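Local coordinates for fatty acid-binding protein TM_1468 (PDB 1VPV) that binds long-chain fatty acids such as palmitate and may play a role in lipid transport or fatty acid metabolism, at residues S21-F27 with S274-I280; V247-N251 with G285-F291; D36-Y41 with D82-R86. All coordinates share one frame; numbering follows the deposited sequence.

Interaction 1 (S21-F27 with S274-I280). With PLM (palmitic acid), chain D.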
loop_
_atom_site.group_PDB
_atom_site.type_symbol
_atom_site.label_atom_id
_atom_site.label_comp_id
_atom_site.label_asym_id
_atom_site.label_seq_id
_atom_site.Cartn_x
_atom_site.Cartn_y
_atom_site.Cartn_z
ATOM N N SER A 21 -6.116 -0.587 5.775
ATOM C CA SER A 21 -4.974 0.027 6.459
ATOM C C SER A 21 -3.614 -0.335 5.833
ATOM O O SER A 21 -2.640 0.400 5.985
ATOM C CB SER A 21 -4.958 -0.363 7.922
ATOM O OG SER A 21 -4.864 -1.759 8.032
ATOM N N THR A 22 -3.565 -1.461 5.129
ATOM C CA THR A 22 -2.363 -1.863 4.399
ATOM C C THR A 22 -2.056 -0.997 3.164
ATOM O O THR A 22 -1.038 -1.190 2.561
ATOM C CB THR A 22 -2.430 -3.340 3.921
ATOM O OG1 THR A 22 -3.280 -3.450 2.790
ATOM C CG2 THR A 22 -2.961 -4.212 5.003
ATOM N N ALA A 23 -2.953 -0.094 2.796
ATOM C CA ALA A 23 -2.678 0.909 1.769
ATOM C C ALA A 23 -1.705 2.016 2.200
ATOM O O ALA A 23 -1.174 2.733 1.332
ATOM C CB ALA A 23 -3.999 1.555 1.246
ATOM N N ASP A 24 -1.498 2.169 3.517
ATOM C CA ASP A 24 -0.572 3.169 4.058
ATOM C C ASP A 24 -0.826 4.521 3.378
ATOM O O ASP A 24 0.098 5.172 2.871
ATOM C CB ASP A 24 0.884 2.736 3.831
ATOM C CG ASP A 24 1.228 1.410 4.493
ATOM O OD1 ASP A 24 0.583 1.053 5.506
ATOM O OD2 ASP A 24 2.185 0.726 4.011
ATOM N N VAL A 25 -2.092 4.919 3.353
ATOM C CA VAL A 25 -2.533 6.127 2.665
ATOM C C VAL A 25 -1.975 7.382 3.337
ATOM O O VAL A 25 -2.005 7.490 4.581
ATOM C CB VAL A 25 -4.109 6.200 2.569
ATOM C CG1 VAL A 25 -4.751 6.394 3.943
ATOM C CG2 VAL A 25 -4.551 7.302 1.591
ATOM N N PRO A 26 -1.449 8.340 2.537
ATOM C CA PRO A 26 -0.877 9.555 3.169
ATOM C C PRO A 26 -1.914 10.261 4.008
ATOM O O PRO A 26 -3.082 10.303 3.617
ATOM C CB PRO A 26 -0.438 10.397 1.979
ATOM C CG PRO A 26 -0.232 9.360 0.849
ATOM C CD PRO A 26 -1.329 8.371 1.073
ATOM N N PHE A 27 -1.534 10.786 5.166
ATOM C CA PHE A 27 -2.570 11.287 6.087
ATOM C C PHE A 27 -3.445 12.333 5.418
ATOM O O PHE A 27 -4.660 12.297 5.584
ATOM C CB PHE A 27 -1.966 11.790 7.423
ATOM C CG PHE A 27 -1.248 10.705 8.175
ATOM C CD1 PHE A 27 -1.949 9.596 8.642
ATOM C CD2 PHE A 27 0.130 10.732 8.332
ATOM C CE1 PHE A 27 -1.285 8.542 9.281
ATOM C CE2 PHE A 27 0.804 9.689 8.992
ATOM C CZ PHE A 27 0.090 8.596 9.458
ATOM N N SER A 274 4.760 8.617 2.975
ATOM C CA SER A 274 3.788 8.003 3.875
ATOM C C SER A 274 4.400 6.897 4.745
ATOM O O SER A 274 4.943 5.905 4.231
ATOM C CB SER A 274 2.652 7.394 3.064
ATOM O OG SER A 274 1.614 6.943 3.899
ATOM N N PRO A 275 4.288 7.037 6.060
ATOM C CA PRO A 275 4.801 5.971 6.906
ATOM C C PRO A 275 3.983 4.678 6.750
ATOM O O PRO A 275 2.777 4.724 6.609
ATOM C CB PRO A 275 4.644 6.532 8.314
ATOM C CG PRO A 275 3.611 7.547 8.207
ATOM C CD PRO A 275 3.698 8.129 6.838
HETATM N N MSE A 276 4.639 3.538 6.767
HETATM C CA MSE A 276 3.913 2.272 6.664
HETATM C C MSE A 276 3.209 1.973 7.989
HETATM O O MSE A 276 3.778 2.170 9.092
HETATM C CB MSE A 276 4.864 1.133 6.295
HETATM C CG MSE A 276 5.434 1.239 4.928
HETATM SE SE MSE A 276 7.166 0.269 4.639
HETATM C CE MSE A 276 6.691 -0.702 2.922
ATOM N N GLY A 277 1.966 1.512 7.873
ATOM C CA GLY A 277 1.130 1.223 9.050
ATOM C C GLY A 277 1.587 0.004 9.848
ATOM O O GLY A 277 2.648 -0.567 9.597
ATOM N N LYS A 278 0.764 -0.391 10.811
ATOM C CA LYS A 278 1.111 -1.488 11.731
ATOM C C LYS A 278 1.204 -2.846 11.017
ATOM O O LYS A 278 2.119 -3.627 11.249
ATOM C CB LYS A 278 0.105 -1.581 12.907
ATOM C CG LYS A 278 -0.225 -0.264 13.595
ATOM C CD LYS A 278 -0.988 -0.527 14.898
ATOM C CE LYS A 278 -1.384 0.760 15.617
ATOM N NZ LYS A 278 -2.348 0.429 16.695
ATOM N N VAL A 279 0.253 -3.120 10.145
ATOM C CA VAL A 279 0.229 -4.404 9.443
ATOM C C VAL A 279 1.399 -4.532 8.457
ATOM O O VAL A 279 2.128 -5.520 8.461
ATOM C CB VAL A 279 -1.125 -4.617 8.756
ATOM C CG1 VAL A 279 -1.118 -5.867 7.925
ATOM C CG2 VAL A 279 -2.218 -4.725 9.820
ATOM N N ILE A 280 1.598 -3.545 7.613
ATOM C CA ILE A 280 2.696 -3.626 6.677
ATOM C C ILE A 280 4.043 -3.747 7.435
ATOM O O ILE A 280 4.890 -4.608 7.126
ATOM C CB ILE A 280 2.640 -2.459 5.684
ATOM C CG1 ILE A 280 1.442 -2.658 4.730
ATOM C CG2 ILE A 280 3.936 -2.328 4.921
ATOM C CD1 ILE A 280 1.643 -3.733 3.680
HETATM C C1 PLM D . -3.784 -9.855 6.568
HETATM O O1 PLM D . -4.831 -10.196 5.943
HETATM O O2 PLM D . -3.474 -10.376 7.686
HETATM C C2 PLM D . -2.917 -8.780 5.954
HETATM C C3 PLM D . -1.691 -9.373 5.290
HETATM C C4 PLM D . -0.768 -8.260 4.811
HETATM C C5 PLM D . 0.490 -8.881 4.213
HETATM C C6 PLM D . 1.463 -7.841 3.719
HETATM C C7 PLM D . 2.690 -8.453 3.061
HETATM C C8 PLM D . 3.818 -7.432 2.946
HETATM C C9 PLM D . 3.556 -6.432 1.842
HETATM C CA PLM D . 4.627 -5.362 1.773
HETATM C CB PLM D . 4.416 -4.471 0.559
HETATM C CC PLM D . 5.302 -3.232 0.652
HETATM C CD PLM D . 5.252 -2.378 -0.633
HETATM C CE PLM D . 5.951 -1.041 -0.465
HETATM C CF PLM D . 6.068 -0.272 -1.772
HETATM C CG PLM D . 4.803 0.526 -2.102
HETATM O O HOH W 1 -0.195 -1.001 7.292
#
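D24 reaches from the loop after strand 15-20 across to the start of helix 278-284, its carboxylate lying over the backbone of M276 and G277. The N-H of G277 meets D24 OD1 almost straight (G277 N to D24 OD1 2.8 Å, 168°), but comes from above the carboxylate plane. OD2 lies against the flank of M276, whose side chain crosses that of D24 obliquely, and it also accepts a bond from the hydroxyl of S134. Water 1 donates to D24 OD1 and accepts from the N-H of I280. At the end of strand 267-275, the hydroxyl of S274, with OG anti to its own backbone N (chi1 -173°), bonds to the carbonyl O of D24 from above the carbonyl plane. Apolar pairs flank these polar groups: F27 CE2 lies 3.6 Å from P275 CG, and T22 CG2 3.8 Å from V279 CG1. V279 CG1 and I280 CD1 turn on to the palmitate chain, as does M276, its CE 3.5 Å from the PLM atom CE. The D24 carboxylate sits buried at the N-terminal end of the helix, where the N-H of G277, the water-bridged N-H of I280 and the helix end would probably favour its negative charge.

Interaction 2 (V247-N251 with G285-F291). With PLM (palmitic acid), chain D.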
loop_
_atom_site.group_PDB
_atom_site.type_symbol
_atom_site.label_atom_id
_atom_site.label_comp_id
_atom_site.label_asym_id
_atom_site.label_seq_id
_atom_site.Cartn_x
_atom_site.Cartn_y
_atom_site.Cartn_z
ATOM N N VAL A 247 7.461 5.252 0.781
ATOM C CA VAL A 247 7.026 4.609 2.024
ATOM C C VAL A 247 8.192 4.155 2.852
ATOM O O VAL A 247 9.275 3.871 2.343
ATOM C CB VAL A 247 6.066 3.407 1.811
ATOM C CG1 VAL A 247 4.778 3.870 1.136
ATOM C CG2 VAL A 247 6.752 2.328 1.013
ATOM N N HIS A 248 7.952 4.089 4.153
ATOM C CA HIS A 248 8.975 3.687 5.072
ATOM C C HIS A 248 8.352 3.187 6.367
ATOM O O HIS A 248 7.325 3.676 6.796
ATOM C CB HIS A 248 9.890 4.880 5.343
ATOM C CG HIS A 248 9.263 5.935 6.202
ATOM N ND1 HIS A 248 9.482 6.015 7.564
ATOM C CD2 HIS A 248 8.403 6.939 5.895
ATOM C CE1 HIS A 248 8.791 7.029 8.056
ATOM N NE2 HIS A 248 8.117 7.595 7.064
ATOM N N ALA A 249 9.005 2.212 6.977
ATOM C CA ALA A 249 8.682 1.760 8.313
ATOM C C ALA A 249 9.699 2.370 9.254
ATOM O O ALA A 249 10.755 1.794 9.519
ATOM C CB ALA A 249 8.725 0.221 8.384
ATOM N N ASP A 250 9.371 3.561 9.729
ATOM C CA ASP A 250 10.204 4.341 10.638
ATOM C C ASP A 250 11.605 4.502 10.136
ATOM O O ASP A 250 12.559 4.202 10.847
ATOM C CB ASP A 250 10.207 3.676 11.993
ATOM C CG ASP A 250 10.683 4.601 13.121
ATOM O OD1 ASP A 250 10.571 5.853 13.041
ATOM O OD2 ASP A 250 11.156 4.030 14.115
ATOM N N ASN A 251 11.729 4.942 8.883
ATOM C CA ASN A 251 13.039 5.198 8.246
ATOM C C ASN A 251 12.983 6.326 7.226
ATOM O O ASN A 251 13.155 6.139 6.004
ATOM C CB ASN A 251 13.552 3.928 7.585
ATOM C CG ASN A 251 15.026 4.022 7.220
ATOM O OD1 ASN A 251 15.634 5.102 7.266
ATOM N ND2 ASN A 251 15.607 2.892 6.878
ATOM N N GLY A 285 9.173 -5.353 8.579
ATOM C CA GLY A 285 10.162 -5.064 9.608
ATOM C C GLY A 285 10.589 -3.597 9.581
ATOM O O GLY A 285 10.594 -2.959 8.521
ATOM N N PRO A 286 10.963 -3.056 10.740
ATOM C CA PRO A 286 11.365 -1.660 10.802
ATOM C C PRO A 286 12.626 -1.479 9.992
ATOM O O PRO A 286 13.387 -2.440 9.853
ATOM C CB PRO A 286 11.673 -1.424 12.295
ATOM C CG PRO A 286 11.106 -2.591 13.022
ATOM C CD PRO A 286 11.041 -3.724 12.050
ATOM N N GLY A 287 12.824 -0.259 9.469
ATOM C CA GLY A 287 13.949 0.059 8.597
ATOM C C GLY A 287 13.564 0.068 7.123
ATOM O O GLY A 287 14.206 0.730 6.336
ATOM N N THR A 288 12.484 -0.624 6.769
ATOM C CA THR A 288 12.085 -0.818 5.378
ATOM C C THR A 288 11.843 0.499 4.603
ATOM O O THR A 288 11.335 1.467 5.151
ATOM C CB THR A 288 10.830 -1.703 5.331
ATOM O OG1 THR A 288 11.147 -2.998 5.884
ATOM C CG2 THR A 288 10.266 -1.862 3.875
ATOM N N VAL A 289 12.215 0.508 3.323
ATOM C CA VAL A 289 12.083 1.677 2.457
ATOM C C VAL A 289 11.601 1.245 1.061
ATOM O O VAL A 289 12.083 0.261 0.484
ATOM C CB VAL A 289 13.448 2.440 2.359
ATOM C CG1 VAL A 289 13.520 3.353 1.142
ATOM C CG2 VAL A 289 13.666 3.234 3.589
ATOM N N GLY A 290 10.645 1.971 0.509
ATOM C CA GLY A 290 10.148 1.599 -0.795
ATOM C C GLY A 290 9.433 2.732 -1.465
ATOM O O GLY A 290 9.323 3.838 -0.896
ATOM N N PHE A 291 8.940 2.473 -2.677
ATOM C CA PHE A 291 7.990 3.388 -3.250
ATOM C C PHE A 291 6.884 2.727 -4.026
ATOM O O PHE A 291 7.065 1.645 -4.593
ATOM C CB PHE A 291 8.666 4.507 -4.054
ATOM C CG PHE A 291 9.777 4.080 -4.990
ATOM C CD1 PHE A 291 9.799 2.856 -5.621
ATOM C CD2 PHE A 291 10.765 4.991 -5.313
ATOM C CE1 PHE A 291 10.829 2.536 -6.480
ATOM C CE2 PHE A 291 11.798 4.659 -6.168
ATOM C CZ PHE A 291 11.828 3.448 -6.756
HETATM C C1 PLM D . -3.784 -9.855 6.568
HETATM O O1 PLM D . -4.831 -10.196 5.943
HETATM O O2 PLM D . -3.474 -10.376 7.686
HETATM C C2 PLM D . -2.917 -8.780 5.954
HETATM C C3 PLM D . -1.691 -9.373 5.290
HETATM C C4 PLM D . -0.768 -8.260 4.811
HETATM C C5 PLM D . 0.490 -8.881 4.213
HETATM C C6 PLM D . 1.463 -7.841 3.719
HETATM C C7 PLM D . 2.690 -8.453 3.061
HETATM C C8 PLM D . 3.818 -7.432 2.946
HETATM C C9 PLM D . 3.556 -6.432 1.842
HETATM C CA PLM D . 4.627 -5.362 1.773
HETATM C CB PLM D . 4.416 -4.471 0.559
HETATM C CC PLM D . 5.302 -3.232 0.652
HETATM C CD PLM D . 5.252 -2.378 -0.633
HETATM C CE PLM D . 5.951 -1.041 -0.465
HETATM C CF PLM D . 6.068 -0.272 -1.772
HETATM C CG PLM D . 4.803 0.526 -2.102
#
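Two flat groups matter here, the amide of N251 and the imidazole of H248, and N251 meets the other segment with its edge: ND2 donates to the carbonyl O of G287, 2.6 Å from N251 ND2 to G287 O, with that oxygen in the amide plane. V289 crosses N251 at about a right angle, its CG2 3.8 Å from N251 ND2. OD1 of the amide caps the N-H of G254 at the start of helix 252-263. The H248 ring has the backbone carbon of D250 at its edge, and H248 ND1 accepts from N251 N at 2.8 Å, slightly tilted from the ring plane. With CG between the backbone N and the carbonyl carbon (chi1 73°), the ring turns its ND1 edge toward the backbone of D250 and N251. V247 and G290 form a two-bond antiparallel hydrogen-bonded pair, A249 N donates to T288 O, and G287 N to A249 O at 2.9 Å. V247 CG2 lies 3.5 Å from G290 O and faces the palmitate. The arrangement is that of neighbouring antiparallel strands, 241-248 and 289-295, in the C-terminal sheet of the DegV fold, a type II turn, G285 to T288, leading into the second.

Interaction 3 (D36-Y41 with D82-R86). With PLM (palmitic acid), chain D.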
loop_
_atom_site.group_PDB
_atom_site.type_symbol
_atom_site.label_atom_id
_atom_site.label_comp_id
_atom_site.label_asym_id
_atom_site.label_seq_id
_atom_site.Cartn_x
_atom_site.Cartn_y
_atom_site.Cartn_z
ATOM N N ASP A 36 -11.248 6.960 3.056
ATOM C CA ASP A 36 -11.261 6.430 4.395
ATOM C C ASP A 36 -10.393 5.187 4.416
ATOM O O ASP A 36 -10.186 4.543 3.376
ATOM C CB ASP A 36 -12.698 6.049 4.737
ATOM C CG ASP A 36 -12.963 5.939 6.240
ATOM O OD1 ASP A 36 -12.039 6.149 7.062
ATOM O OD2 ASP A 36 -14.130 5.623 6.576
ATOM N N SER A 37 -9.919 4.844 5.608
ATOM C CA SER A 37 -9.073 3.690 5.836
ATOM C C SER A 37 -9.749 2.713 6.821
ATOM O O SER A 37 -10.140 3.112 7.913
ATOM C CB SER A 37 -7.721 4.153 6.403
ATOM O OG SER A 37 -6.779 3.102 6.329
ATOM N N ILE A 38 -9.912 1.447 6.428
ATOM C CA ILE A 38 -10.490 0.454 7.337
ATOM C C ILE A 38 -9.359 -0.372 7.958
ATOM O O ILE A 38 -8.543 -0.907 7.242
ATOM C CB ILE A 38 -11.558 -0.465 6.673
ATOM C CG1 ILE A 38 -12.061 -1.490 7.677
ATOM C CG2 ILE A 38 -11.028 -1.164 5.411
ATOM C CD1 ILE A 38 -13.257 -2.283 7.171
ATOM N N PRO A 39 -9.303 -0.442 9.303
ATOM C CA PRO A 39 -8.186 -1.126 9.958
ATOM C C PRO A 39 -8.177 -2.648 9.793
ATOM O O PRO A 39 -9.203 -3.308 9.967
ATOM C CB PRO A 39 -8.357 -0.777 11.451
ATOM C CG PRO A 39 -9.497 0.180 11.544
ATOM C CD PRO A 39 -10.266 0.126 10.273
ATOM N N LEU A 40 -7.012 -3.193 9.474
ATOM C CA LEU A 40 -6.765 -4.588 9.766
ATOM C C LEU A 40 -6.254 -4.675 11.218
ATOM O O LEU A 40 -6.114 -3.656 11.909
ATOM C CB LEU A 40 -5.753 -5.185 8.782
ATOM C CG LEU A 40 -6.295 -5.668 7.447
ATOM C CD1 LEU A 40 -6.700 -4.480 6.552
ATOM C CD2 LEU A 40 -5.283 -6.542 6.743
ATOM N N TYR A 41 -5.979 -5.898 11.662
ATOM C CA TYR A 41 -5.602 -6.158 13.043
ATOM C C TYR A 41 -4.220 -6.786 13.195
ATOM O O TYR A 41 -3.738 -7.535 12.339
ATOM C CB TYR A 41 -6.632 -7.043 13.716
ATOM C CG TYR A 41 -8.022 -6.486 13.662
ATOM C CD1 TYR A 41 -8.435 -5.513 14.558
ATOM C CD2 TYR A 41 -8.941 -6.961 12.724
ATOM C CE1 TYR A 41 -9.713 -4.985 14.509
ATOM C CE2 TYR A 41 -10.253 -6.455 12.678
ATOM C CZ TYR A 41 -10.624 -5.463 13.572
ATOM O OH TYR A 41 -11.906 -4.959 13.521
ATOM N N ASP A 82 -17.071 -5.719 9.907
ATOM C CA ASP A 82 -16.336 -4.444 9.944
ATOM C C ASP A 82 -16.588 -3.679 8.647
ATOM O O ASP A 82 -16.748 -2.451 8.653
ATOM C CB ASP A 82 -14.830 -4.683 10.052
ATOM C CG ASP A 82 -14.372 -5.096 11.459
ATOM O OD1 ASP A 82 -15.126 -4.975 12.428
ATOM O OD2 ASP A 82 -13.203 -5.500 11.617
ATOM N N PHE A 83 -16.589 -4.410 7.533
ATOM C CA PHE A 83 -16.936 -3.828 6.241
ATOM C C PHE A 83 -18.410 -3.365 6.156
ATOM O O PHE A 83 -18.662 -2.250 5.644
ATOM C CB PHE A 83 -16.601 -4.773 5.078
ATOM C CG PHE A 83 -15.164 -4.673 4.608
ATOM C CD1 PHE A 83 -14.748 -3.598 3.854
ATOM C CD2 PHE A 83 -14.237 -5.673 4.915
ATOM C CE1 PHE A 83 -13.403 -3.477 3.445
ATOM C CE2 PHE A 83 -12.918 -5.587 4.486
ATOM C CZ PHE A 83 -12.492 -4.489 3.748
ATOM N N LYS A 84 -19.350 -4.224 6.589
ATOM C CA LYS A 84 -20.778 -3.886 6.602
ATOM C C LYS A 84 -21.013 -2.577 7.341
ATOM O O LYS A 84 -21.714 -1.703 6.854
ATOM C CB LYS A 84 -21.622 -4.951 7.325
ATOM C CG LYS A 84 -22.321 -5.960 6.461
ATOM C CD LYS A 84 -23.374 -6.749 7.262
ATOM C CE LYS A 84 -24.610 -5.894 7.654
ATOM N NZ LYS A 84 -25.766 -6.692 8.209
ATOM N N LYS A 85 -20.441 -2.459 8.531
ATOM C CA LYS A 85 -20.671 -1.270 9.356
ATOM C C LYS A 85 -20.214 0.003 8.649
ATOM O O LYS A 85 -20.968 0.967 8.592
ATOM C CB LYS A 85 -20.052 -1.419 10.755
ATOM C CG LYS A 85 -20.800 -2.459 11.617
ATOM C CD LYS A 85 -20.287 -2.567 13.056
ATOM N N ARG A 86 -19.013 0.001 8.094
ATOM C CA ARG A 86 -18.547 1.131 7.285
ATOM C C ARG A 86 -19.489 1.441 6.110
ATOM O O ARG A 86 -19.861 2.613 5.912
ATOM C CB ARG A 86 -17.125 0.915 6.739
ATOM C CG ARG A 86 -16.042 0.742 7.784
ATOM C CD ARG A 86 -15.105 1.935 7.883
ATOM N NE ARG A 86 -14.197 1.810 9.038
ATOM C CZ ARG A 86 -13.241 2.678 9.352
ATOM N NH1 ARG A 86 -13.027 3.746 8.607
ATOM N NH2 ARG A 86 -12.479 2.467 10.409
HETATM C C1 PLM D . -3.784 -9.855 6.568
HETATM O O1 PLM D . -4.831 -10.196 5.943
HETATM O O2 PLM D . -3.474 -10.376 7.686
HETATM C C2 PLM D . -2.917 -8.780 5.954
HETATM C C3 PLM D . -1.691 -9.373 5.290
HETATM C C4 PLM D . -0.768 -8.260 4.811
HETATM C C5 PLM D . 0.490 -8.881 4.213
HETATM C C6 PLM D . 1.463 -7.841 3.719
HETATM C C7 PLM D . 2.690 -8.453 3.061
HETATM C C8 PLM D . 3.818 -7.432 2.946
HETATM C C9 PLM D . 3.556 -6.432 1.842
HETATM C CA PLM D . 4.627 -5.362 1.773
HETATM C CB PLM D . 4.416 -4.471 0.559
HETATM C CC PLM D . 5.302 -3.232 0.652
HETATM C CD PLM D . 5.252 -2.378 -0.633
HETATM C CE PLM D . 5.951 -1.041 -0.465
HETATM C CF PLM D . 6.068 -0.272 -1.772
HETATM C CG PLM D . 4.803 0.526 -2.102
HETATM O O HOH W 2 -11.831 -2.889 10.961
#
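I38 is the tight centre of this contact, set over the ring of F83 on helix 80-92. Its CD1 stands 3.8 Å from the ring centroid and 9° off the normal, a CH-pi contact over the face, while CG2 reaches CE1 of the same ring. The extended chain of I38, CG1 anti to the backbone N (chi1 178°) and chi2 171°, carries CD1 out to the helix, close to the carbonyl O of D82. A114 and A117 of helix 110-118 and P78 also touch F83, which is buried.

Toward the partly exposed side the contact becomes polar. The guanidinium of R86, reached through a bend at chi2, lies with one face over the CA of I38 and the carbonyl O of S37. R86 NH1 makes a salt bridge to D36 OD2 at 3.0 Å, the carboxylate meeting the guanidinium at its edge with the two planes 47° apart; OD2 also accepts the hydroxyl of Y90. NH2 sits beside P39 CD. An alanine in place of R86 is likely to leave the D36 carboxylate without its charged mate and uncover the backbone between S37 and P39.

At the other end, Y41 OH donates to D82 OD2, which lies at the edge of the ring near its plane; at 2.4 Å the Y41 OH to D82 OD2 distance is very short and its exact value doubtful. Water 2 donates to P39 O and, weakly, to D82 OD2. On the inner side of the strand, L40 CD2 approaches C2 of the palmitate at 3.4 Å. The chemistry is split: an apolar contact joins strand 35-43 to helix 80-92, and two carboxylates, one paired with a guanidinium and the other probably held by a phenol, tie its more open margins.

How the interactions relate
Interaction 1 is the centre of the three, and the palmitate runs past all of them. Interaction 1 touches interaction 2 directly: M276 N lies 2.7 Å from H248 O, a probable hydrogen bond just past the end of strand 267-275, to strand 241-248, and M276 CE packs on V247 CG2 at 3.6 Å. On its other side it meets interaction 3, where S21 OG is 3.0 Å from L40 N. Interactions 2 and 3 do not touch, their centres being about 24 Å apart. They lie near opposite ends of the ligand: L40 beside the carboxylate end, V247 and F291 by the tail. T75 and S108 also hydrogen-bond the palmitate.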